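Side-chain contacts in flagellar motor switch protein fliG (Thermotoga maritima, PDB 3AJC), which probably forms part of the switch complex at the base of the flagellar basal body, which interacts with chemotaxis proteins and contacts the motor components that determine the direction of rotation: residues P37-A40 and A41-G45; R72-E75 and K76-G80; N100-D103 and R104-K108. One frame throughout, in Å; residues are numbered along the deposited sequence.

Contact 1 of 3, residues P37-A40 and A41-G45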
loop_
_atom_site.group_PDB
_atom_site.type_symbol
_atom_site.label_atom_id
_atom_site.label_comp_id
_atom_site.label_asym_id
_atom_site.label_seq_id
_atom_site.Cartn_x
_atom_site.Cartn_y
_atom_site.Cartn_z
ATOM N N PRO A 37 -7.437 -3.569 5.762
ATOM C CA PRO A 37 -7.387 -2.137 5.447
ATOM C C PRO A 37 -8.695 -1.450 5.013
ATOM O O PRO A 37 -9.003 -0.353 5.493
ATOM C CB PRO A 37 -6.304 -2.064 4.375
ATOM C CG PRO A 37 -5.347 -3.134 4.816
ATOM C CD PRO A 37 -6.296 -4.273 5.151
ATOM N N PRO A 38 -9.468 -2.069 4.094
ATOM C CA PRO A 38 -10.727 -1.422 3.669
ATOM C C PRO A 38 -11.654 -1.249 4.872
ATOM O O PRO A 38 -12.396 -0.271 4.982
ATOM C CB PRO A 38 -11.297 -2.396 2.633
ATOM C CG PRO A 38 -10.035 -3.071 2.075
ATOM C CD PRO A 38 -9.227 -3.313 3.335
ATOM N N VAL A 39 -11.591 -2.217 5.777
ATOM C CA VAL A 39 -12.397 -2.196 6.983
ATOM C C VAL A 39 -11.870 -1.070 7.862
ATOM O O VAL A 39 -12.638 -0.238 8.352
ATOM C CB VAL A 39 -12.292 -3.542 7.727
ATOM C CG1 VAL A 39 -13.053 -3.478 9.043
ATOM C CG2 VAL A 39 -12.833 -4.659 6.841
ATOM N N ALA A 40 -10.551 -1.041 8.051
ATOM C CA ALA A 40 -9.928 -0.001 8.865
ATOM C C ALA A 40 -10.196 1.375 8.287
ATOM O O ALA A 40 -10.465 2.312 9.030
ATOM C CB ALA A 40 -8.416 -0.224 8.962
ATOM N N ALA A 41 -10.103 1.505 6.963
ATOM C CA ALA A 41 -10.341 2.800 6.333
ATOM C C ALA A 41 -11.780 3.238 6.605
ATOM O O ALA A 41 -12.031 4.402 6.898
ATOM C CB ALA A 41 -10.065 2.726 4.816
ATOM N N GLN A 42 -12.714 2.291 6.534
ATOM C CA GLN A 42 -14.126 2.575 6.779
ATOM C C GLN A 42 -14.335 3.112 8.203
ATOM O O GLN A 42 -15.059 4.095 8.407
ATOM C CB GLN A 42 -14.955 1.302 6.542
ATOM C CG GLN A 42 -16.454 1.439 6.768
ATOM C CD GLN A 42 -17.212 0.148 6.470
ATOM O OE1 GLN A 42 -16.839 -0.930 6.927
ATOM N NE2 GLN A 42 -18.286 0.260 5.710
ATOM N N ILE A 43 -13.702 2.474 9.185
ATOM C CA ILE A 43 -13.814 2.918 10.574
ATOM C C ILE A 43 -13.130 4.268 10.769
ATOM O O ILE A 43 -13.690 5.179 11.377
ATOM C CB ILE A 43 -13.155 1.920 11.543
ATOM C CG1 ILE A 43 -13.906 0.588 11.520
ATOM C CG2 ILE A 43 -13.114 2.505 12.935
ATOM C CD1 ILE A 43 -13.215 -0.508 12.307
ATOM N N LEU A 44 -11.909 4.386 10.256
ATOM C CA LEU A 44 -11.141 5.612 10.374
ATOM C C LEU A 44 -11.911 6.809 9.849
ATOM O O LEU A 44 -11.990 7.851 10.505
ATOM C CB LEU A 44 -9.824 5.483 9.611
ATOM C CG LEU A 44 -8.887 6.693 9.676
ATOM C CD1 LEU A 44 -8.656 7.055 11.131
ATOM C CD2 LEU A 44 -7.549 6.381 8.978
ATOM N N GLY A 45 -12.481 6.665 8.660
ATOM C CA GLY A 45 -13.218 7.771 8.078
ATOM C C GLY A 45 -14.482 8.123 8.837
ATOM O O GLY A 45 -15.020 9.213 8.660
#

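Contact 2 of 3, residues R72-E75 and K76-G80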
loop_
_atom_site.group_PDB
_atom_site.type_symbol
_atom_site.label_atom_id
_atom_site.label_comp_id
_atom_site.label_asym_id
_atom_site.label_seq_id
_atom_site.Cartn_x
_atom_site.Cartn_y
_atom_site.Cartn_z
ATOM N N ARG A 72 12.768 -2.273 22.897
ATOM C CA ARG A 72 11.935 -3.288 23.546
ATOM C C ARG A 72 11.424 -4.330 22.561
ATOM O O ARG A 72 11.572 -5.530 22.784
ATOM C CB ARG A 72 10.739 -2.624 24.243
ATOM C CG ARG A 72 10.822 -2.585 25.769
ATOM C CD ARG A 72 9.604 -1.881 26.376
ATOM N NE ARG A 72 9.671 -0.425 26.255
ATOM C CZ ARG A 72 8.611 0.362 26.103
ATOM N NH1 ARG A 72 7.401 -0.170 26.046
ATOM N NH2 ARG A 72 8.756 1.678 26.006
ATOM N N ASN A 73 10.809 -3.871 21.477
ATOM C CA ASN A 73 10.277 -4.776 20.466
ATOM C C ASN A 73 11.360 -5.672 19.890
ATOM O O ASN A 73 11.118 -6.847 19.615
ATOM C CB ASN A 73 9.608 -3.987 19.342
ATOM C CG ASN A 73 8.243 -3.463 19.734
ATOM O OD1 ASN A 73 7.308 -4.238 19.958
ATOM N ND2 ASN A 73 8.121 -2.145 19.829
ATOM N N LEU A 74 12.552 -5.114 19.703
ATOM C CA LEU A 74 13.661 -5.887 19.169
ATOM C C LEU A 74 13.986 -7.017 20.141
ATOM O O LEU A 74 14.080 -8.180 19.754
ATOM C CB LEU A 74 14.891 -4.998 18.975
ATOM C CG LEU A 74 16.114 -5.690 18.361
ATOM C CD1 LEU A 74 15.757 -6.265 16.993
ATOM C CD2 LEU A 74 17.255 -4.696 18.238
ATOM N N GLU A 75 14.144 -6.667 21.413
ATOM C CA GLU A 75 14.451 -7.654 22.437
ATOM C C GLU A 75 13.460 -8.807 22.460
ATOM O O GLU A 75 13.855 -9.959 22.616
ATOM C CB GLU A 75 14.492 -6.989 23.809
ATOM C CG GLU A 75 15.668 -6.069 23.959
ATOM C CD GLU A 75 15.689 -5.337 25.275
ATOM O OE1 GLU A 75 14.779 -4.516 25.516
ATOM O OE2 GLU A 75 16.621 -5.585 26.068
ATOM N N LYS A 76 12.177 -8.504 22.308
ATOM C CA LYS A 76 11.169 -9.556 22.321
ATOM C C LYS A 76 11.455 -10.595 21.239
ATOM O O LYS A 76 11.663 -11.770 21.538
ATOM C CB LYS A 76 9.768 -8.964 22.127
ATOM C CG LYS A 76 9.331 -8.010 23.237
ATOM C CD LYS A 76 7.824 -7.831 23.252
ATOM C CE LYS A 76 7.140 -9.139 23.615
ATOM N NZ LYS A 76 5.665 -9.013 23.569
ATOM N N LYS A 77 11.481 -10.155 19.986
ATOM C CA LYS A 77 11.738 -11.039 18.848
ATOM C C LYS A 77 13.006 -11.885 18.976
ATOM O O LYS A 77 13.045 -13.028 18.521
ATOM C CB LYS A 77 11.795 -10.209 17.563
ATOM C CG LYS A 77 10.503 -9.463 17.278
ATOM C CD LYS A 77 10.673 -8.385 16.222
ATOM C CE LYS A 77 9.414 -7.528 16.146
ATOM N NZ LYS A 77 9.560 -6.368 15.226
ATOM N N ILE A 78 14.040 -11.307 19.580
ATOM C CA ILE A 78 15.324 -11.975 19.811
ATOM C C ILE A 78 15.238 -13.149 20.789
ATOM O O ILE A 78 15.841 -14.202 20.564
ATOM C CB ILE A 78 16.360 -10.996 20.425
ATOM C CG1 ILE A 78 17.165 -10.300 19.329
ATOM C CG2 ILE A 78 17.265 -11.739 21.401
ATOM C CD1 ILE A 78 16.326 -9.468 18.410
ATOM N N SER A 79 14.499 -12.908 21.877
ATOM C CA SER A 79 14.274 -13.797 23.036
ATOM C C SER A 79 13.165 -14.846 23.072
ATOM O O SER A 79 13.442 -16.011 23.417
ATOM C CB SER A 79 14.048 -12.951 24.284
ATOM O OG SER A 79 12.719 -12.398 24.237
ATOM N N GLY A 80 11.924 -14.441 22.787
ATOM C CA GLY A 80 10.810 -15.375 22.829
ATOM C C GLY A 80 10.088 -15.355 21.494
ATOM O O GLY A 80 10.442 -14.548 20.608
#

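Contact 3 of 3, residues N100-D103 and R104-K108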
loop_
_atom_site.group_PDB
_atom_site.type_symbol
_atom_site.label_atom_id
_atom_site.label_comp_id
_atom_site.label_asym_id
_atom_site.label_seq_id
_atom_site.Cartn_x
_atom_site.Cartn_y
_atom_site.Cartn_z
ATOM N N ASN A 100 -5.275 4.436 0.920
ATOM C CA ASN A 100 -5.771 4.152 -0.428
ATOM C C ASN A 100 -7.269 3.812 -0.418
ATOM O O ASN A 100 -7.991 4.094 -1.375
ATOM C CB ASN A 100 -4.989 2.999 -1.059
ATOM C CG ASN A 100 -3.673 3.442 -1.657
ATOM O OD1 ASN A 100 -3.565 4.530 -2.221
ATOM N ND2 ASN A 100 -2.668 2.588 -1.561
ATOM N N ASN A 101 -7.732 3.223 0.677
ATOM C CA ASN A 101 -9.132 2.841 0.791
ATOM C C ASN A 101 -10.040 3.880 1.424
ATOM O O ASN A 101 -11.235 3.631 1.587
ATOM C CB ASN A 101 -9.240 1.528 1.560
ATOM C CG ASN A 101 -8.693 0.360 0.777
ATOM O OD1 ASN A 101 -9.276 -0.055 -0.236
ATOM N ND2 ASN A 101 -7.562 -0.174 1.227
ATOM N N LEU A 102 -9.484 5.029 1.804
ATOM C CA LEU A 102 -10.294 6.093 2.385
ATOM C C LEU A 102 -10.926 6.839 1.224
ATOM O O LEU A 102 -10.501 6.685 0.078
ATOM C CB LEU A 102 -9.429 7.091 3.170
ATOM C CG LEU A 102 -9.072 6.877 4.648
ATOM C CD1 LEU A 102 -8.170 8.046 5.126
ATOM C CD2 LEU A 102 -10.339 6.807 5.490
ATOM N N ASP A 103 -11.944 7.637 1.514
ATOM C CA ASP A 103 -12.553 8.446 0.479
ATOM C C ASP A 103 -11.480 9.502 0.211
ATOM O O ASP A 103 -10.751 9.897 1.126
ATOM C CB ASP A 103 -13.835 9.117 0.985
ATOM C CG ASP A 103 -13.603 9.977 2.217
ATOM O OD1 ASP A 103 -13.338 9.409 3.303
ATOM O OD2 ASP A 103 -13.675 11.221 2.104
ATOM N N ARG A 104 -11.385 9.950 -1.035
ATOM C CA ARG A 104 -10.410 10.957 -1.440
ATOM C C ARG A 104 -10.307 12.155 -0.500
ATOM O O ARG A 104 -9.213 12.545 -0.094
ATOM C CB ARG A 104 -10.749 11.463 -2.841
ATOM C CG ARG A 104 -9.556 11.604 -3.754
ATOM C CD ARG A 104 -9.927 11.047 -5.103
ATOM N NE ARG A 104 -10.464 9.699 -4.938
ATOM C CZ ARG A 104 -11.124 9.030 -5.878
ATOM N NH1 ARG A 104 -11.334 9.582 -7.066
ATOM N NH2 ARG A 104 -11.574 7.811 -5.622
ATOM N N THR A 105 -11.452 12.744 -0.177
ATOM C CA THR A 105 -11.508 13.906 0.697
ATOM C C THR A 105 -10.802 13.686 2.027
ATOM O O THR A 105 -9.876 14.415 2.370
ATOM C CB THR A 105 -12.964 14.309 0.969
ATOM O OG1 THR A 105 -13.612 14.607 -0.276
ATOM C CG2 THR A 105 -13.017 15.532 1.882
ATOM N N THR A 106 -11.242 12.688 2.782
ATOM C CA THR A 106 -10.616 12.411 4.063
ATOM C C THR A 106 -9.115 12.130 3.891
ATOM O O THR A 106 -8.310 12.626 4.667
ATOM C CB THR A 106 -11.291 11.207 4.768
ATOM O OG1 THR A 106 -12.673 11.495 4.989
ATOM C CG2 THR A 106 -10.654 10.946 6.100
ATOM N N GLU A 107 -8.749 11.348 2.873
ATOM C CA GLU A 107 -7.351 11.002 2.614
ATOM C C GLU A 107 -6.506 12.260 2.401
ATOM O O GLU A 107 -5.401 12.382 2.947
ATOM C CB GLU A 107 -7.266 10.077 1.392
ATOM C CG GLU A 107 -5.897 9.484 1.071
ATOM C CD GLU A 107 -4.962 10.484 0.417
ATOM O OE1 GLU A 107 -5.435 11.257 -0.443
ATOM O OE2 GLU A 107 -3.758 10.492 0.753
ATOM N N LYS A 108 -7.044 13.197 1.623
ATOM C CA LYS A 108 -6.367 14.456 1.327
ATOM C C LYS A 108 -6.153 15.294 2.582
ATOM O O LYS A 108 -5.107 15.912 2.744
ATOM C CB LYS A 108 -7.176 15.269 0.325
ATOM C CG LYS A 108 -6.515 15.439 -1.024
ATOM C CD LYS A 108 -6.388 14.122 -1.788
ATOM C CE LYS A 108 -5.966 14.380 -3.233
ATOM N NZ LYS A 108 -5.803 13.126 -3.999
#

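Contact 1 of 3, residues P37-A40 and A41-G45
Val39 and Ile43, one turn apart on helix 37-46, meet through CG1 of the valine and CD1 of the isoleucine at a loose 4.4 Å. Ile43 reaches back because its CG1 stands opposite the carbonyl carbon (chi1 -65°) and CD1 continues the chain in extended form, passing close to the carbonyl oxygen of Val39, which lies 3.5 Å from Ile43 CG1. Ile43 N bonds to Val39 O at 3.0 Å, in the carbonyl plane. Pro37 and Pro38 suit the first turn, where a helix needs no backbone N-H donor, yet their oxygens take the amides of Ala41 and Gln42.

The tight side joins small residues to large apolar ones. Ala40 and Ala41 bring a single methyl each, which lets Ile98 of helix 92-100 lie close; Leu44 packs on Ile98 and Leu32, and Ile43 is buried against Leu16, Leu20, Leu32 and Leu35. Val39 is partly exposed, and the open side belongs to Gln42: its extended chain suits an exposed place, with CB 3.3 Å from Val39 O. A helix packed through its small and apolar residues, with Gln42, Pro38 and part of Val39 toward solvent, is what the all-helical, armadillo-like middle domain of FliG is built from.

Contact 2 of 3, residues R72-E75 and K76-G80
The peptide carbonyl of Asn73 has the alkyl chain of Lys77 beside it: the lysine runs past its oxygen in extended form, with Lys77 CG 3.6 Å and Lys77 CE 3.9 Å from Asn73 O. The same oxygen accepts Lys77 N in a weak but straight bond. The carboxamide of Asn73 turns elsewhere, its ND2 giving a weak hydrogen bond to Glu69 O one turn earlier. Among the other carbonyls, that of Glu75 receives Ser79 N from a direction tilted 21° from its plane, whereas Arg72 O, which accepts Lys76 N, also has Lys76 CG close by at 3.4 Å.

All of this lies on the last turns of helix 67-79 in the FliG middle domain, a solvent-facing end that carries charged side chains. Lysine and glutamate suit such a surface because their charged ends can reach water.

The apolar exception is Leu74 with Ile78, four residues apart, whose side chains cross obliquely. Leu74 holds CG opposite its backbone N (chi1 -178°), which sends the branch outward, where CD1 of Ile78 reaches back to meet it. The chi1 of Ile78 is distorted and its CD1 comes implausibly near Leu74 O, so the placement of that methyl is doubtful and its modelled 3.5 Å from Leu74 CD1 only approximate.

At the end of the helix Ser79 folds its hydroxyl back on the backbone: with chi1 at 76°, Ser79 OG sits between N and the carbonyl carbon, 3.1 Å from Glu75 O and 3.0 Å from Lys76 O, two acceptors for one proton. A short polar residue fits here, where the carbonyls of the final turn have few amides left to take. Gly80 N still bonds to Lys76 O, and the modelled chain then breaks off until residue 89.

Contact 3 of 3, residues N100-D103 and R104-K108
Leu102 and Asp103 enter helix 104-117 in extended conformations, after which the chain turns sharply enough for Glu107 N to reach Asp103 O at 3.0 Å. Asp103 is the N-cap. With chi1 at 57°, its CG lies between the backbone N and the carbonyl carbon, and this folds the carboxylate back over the first turn, crossing the side chain of Thr106 at about a right angle.

The two oxygens divide the work. Asp103 OD2 accepts Thr106 N at 2.9 Å, the donor standing 51° above the carboxylate plane, while Asp103 OD1 offers its syn lone pair to Thr106 OG1 at 2.8 Å. Two bonds to one residue fix the rotation of the carboxylate. Aspartate suits the site because it is short, has two acceptors and carries a negative charge that should interact favourably with the positive end of the helix dipole. Threonine adds a hydroxyl donor beside its amide, and Thr106 CG2, the other branch, turns to the apolar side, 3.9 Å from Leu102 CD1.

Leu102 also lies along the glutamate methylene, with Leu102 CB 4.1 Å from Glu107 CB. These are the positions of a hydrophobic staple, but Glu107 brings to it the aliphatic start of its chain rather than a full apolar side chain.

In the fold, this turn joins helix 92-100 to helix 104-117. Leu102 packs on Ala41 of helix 37-46, and Asn101 rests on Pro37 and Pro38 there, while Asn100 ND2 bonds to Met129 O, with Glu107 also touching Met129 in the loop after helix 119-128.

Overall arrangement
The three contacts follow one another along the chain without interleaving, in this middle and C-terminal piece of FliG, which is helical and has no strands. Contacts 1 and 3 are neighbours, their centres 10 Å apart, with Leu102 CD2 3.3 Å from Ala41 O. Contact 2, on helix 67-79, stands apart, its centre 30 Å from that of contact 1 and 35 Å from that of contact 3. Contacts 1 and 2 belong to the FliG middle domain, which also holds the EHPQR motif for FliM interaction; Arg58 of that motif lies about 9 Å from Leu44, side chain to side chain. Through Leu102 and Asn101, contact 3 brings the start of helix 104-117 against helix 37-46 of the middle domain.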